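PDB 2F2B: aquaporin AqpM from Methanothermobacter marburgensis str. Marburg, which forms a tetrameric membrane channel that lets water cross in both directions under osmotic drive and also shows a transient rise in initial glycerol flux. Local coordinates for residues F113-F118 and F204-N209. Residues are numbered along the deposited sequence; the frame is centred on the assembly and turned at random.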
# COMPACT_ATOMS: atom_id res chain seq x y z
N PHE A 113 -13.17 -18.61 -16.85
CA PHE A 113 -13.08 -19.63 -15.81
C PHE A 113 -12.82 -19.00 -14.44
O PHE A 113 -13.35 -19.46 -13.42
CB PHE A 113 -11.96 -20.62 -16.14
CG PHE A 113 -12.05 -21.92 -15.38
CD1 PHE A 113 -10.91 -22.49 -14.82
CD2 PHE A 113 -13.27 -22.59 -15.25
CE1 PHE A 113 -10.99 -23.71 -14.13
CE2 PHE A 113 -13.36 -23.80 -14.57
CZ PHE A 113 -12.21 -24.36 -14.01
N GLY A 114 -12.01 -17.94 -14.41
CA GLY A 114 -11.73 -17.28 -13.14
C GLY A 114 -12.99 -16.73 -12.52
O GLY A 114 -13.22 -16.87 -11.31
N SER A 115 -13.82 -16.10 -13.34
CA SER A 115 -15.08 -15.52 -12.88
C SER A 115 -16.03 -16.63 -12.41
O SER A 115 -16.69 -16.51 -11.38
CB SER A 115 -15.74 -14.72 -14.01
OG SER A 115 -16.91 -14.08 -13.56
N PHE A 116 -16.08 -17.72 -13.18
CA PHE A 116 -16.94 -18.85 -12.84
C PHE A 116 -16.57 -19.49 -11.51
O PHE A 116 -17.43 -19.76 -10.67
CB PHE A 116 -16.88 -19.91 -13.94
CG PHE A 116 -17.66 -21.14 -13.63
CD1 PHE A 116 -19.06 -21.11 -13.60
CD2 PHE A 116 -17.01 -22.34 -13.34
CE1 PHE A 116 -19.79 -22.25 -13.29
CE2 PHE A 116 -17.74 -23.49 -13.03
CZ PHE A 116 -19.13 -23.44 -13.00
N ILE A 117 -15.28 -19.75 -11.32
CA ILE A 117 -14.82 -20.38 -10.09
C ILE A 117 -15.02 -19.44 -8.90
O ILE A 117 -15.32 -19.90 -7.80
CB ILE A 117 -13.34 -20.82 -10.21
CG1 ILE A 117 -13.22 -21.93 -11.26
CG2 ILE A 117 -12.82 -21.32 -8.86
CD1 ILE A 117 -14.01 -23.20 -10.91
N PHE A 118 -14.87 -18.14 -9.11
CA PHE A 118 -15.09 -17.22 -8.00
C PHE A 118 -16.56 -17.28 -7.60
O PHE A 118 -16.90 -17.28 -6.41
CB PHE A 118 -14.75 -15.78 -8.38
CG PHE A 118 -14.94 -14.82 -7.25
CD1 PHE A 118 -14.01 -14.74 -6.22
CD2 PHE A 118 -16.11 -14.06 -7.15
CE1 PHE A 118 -14.23 -13.93 -5.11
CE2 PHE A 118 -16.34 -13.25 -6.04
CZ PHE A 118 -15.40 -13.19 -5.02
N PHE A 204 -14.57 -9.45 -20.40
CA PHE A 204 -15.25 -10.60 -21.02
C PHE A 204 -15.71 -11.66 -20.01
O PHE A 204 -16.86 -12.11 -20.05
CB PHE A 204 -14.32 -11.25 -22.04
CG PHE A 204 -14.85 -12.53 -22.62
CD1 PHE A 204 -15.84 -12.51 -23.61
CD2 PHE A 204 -14.37 -13.77 -22.18
CE1 PHE A 204 -16.34 -13.70 -24.15
CE2 PHE A 204 -14.87 -14.96 -22.72
CZ PHE A 204 -15.85 -14.92 -23.70
N GLY A 205 -14.81 -12.07 -19.12
CA GLY A 205 -15.14 -13.09 -18.13
C GLY A 205 -16.39 -12.78 -17.32
O GLY A 205 -17.34 -13.57 -17.32
N PRO A 206 -16.41 -11.65 -16.61
CA PRO A 206 -17.56 -11.26 -15.79
C PRO A 206 -18.83 -11.08 -16.64
O PRO A 206 -19.92 -11.44 -16.22
CB PRO A 206 -17.10 -9.97 -15.14
CG PRO A 206 -15.63 -10.22 -14.95
CD PRO A 206 -15.24 -10.81 -16.29
N TYR A 207 -18.68 -10.50 -17.83
CA TYR A 207 -19.82 -10.29 -18.72
C TYR A 207 -20.49 -11.63 -19.05
O TYR A 207 -21.71 -11.76 -18.97
CB TYR A 207 -19.38 -9.62 -20.02
CG TYR A 207 -19.39 -8.10 -20.00
CD1 TYR A 207 -19.15 -7.39 -18.82
CD2 TYR A 207 -19.62 -7.38 -21.17
CE1 TYR A 207 -19.14 -5.99 -18.82
CE2 TYR A 207 -19.60 -5.99 -21.18
CZ TYR A 207 -19.36 -5.30 -20.00
OH TYR A 207 -19.35 -3.93 -20.02
N LEU A 208 -19.67 -12.61 -19.42
CA LEU A 208 -20.18 -13.94 -19.77
C LEU A 208 -20.91 -14.59 -18.60
O LEU A 208 -22.05 -15.04 -18.74
CB LEU A 208 -19.04 -14.84 -20.23
CG LEU A 208 -19.42 -16.27 -20.65
CD1 LEU A 208 -20.43 -16.21 -21.79
CD2 LEU A 208 -18.18 -17.05 -21.07
N ASN A 209 -20.27 -14.63 -17.44
CA ASN A 209 -20.88 -15.24 -16.28
C ASN A 209 -22.09 -14.47 -15.75
O ASN A 209 -23.04 -15.09 -15.25
CB ASN A 209 -19.83 -15.45 -15.18
CG ASN A 209 -18.85 -16.56 -15.53
OD1 ASN A 209 -17.85 -16.34 -16.22
ND2 ASN A 209 -19.15 -17.77 -15.09
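G205 lies against S115, opening a buried contact of the aquaporin fold in which the short pore-loop helix 200-214, whose start lies in the second NPA motif, leans on transmembrane helix 100-122. The two segments run with N-to-C directions 52° apart, their axes 8.2 Å from each other at closest. G205 has no side chain on the side facing helix 100-122, and S115 CB lies 3.9 Å from G205 O. P206 follows, and its ring nitrogen, which has no hydrogen to give to the turn before, marks a kink in the helix. P206 CA meets S115 OG at 3.7 Å, and the two CA atoms are 5.7 Å apart. S115 holds OG anti to its backbone N (chi1 -176°), a rotamer that places OG between P206 CA and N209 CB. L208 packs on A112 of the same transmembrane helix. N209 reaches across next, its amide set at the edge of the F116 ring with the two planes 30° apart. L132, from a loop, touches both S115 and N209. N209 CB packs on S115 OG at 3.6 Å, while N209 CG sits 3.8 Å from the backbone N of F116.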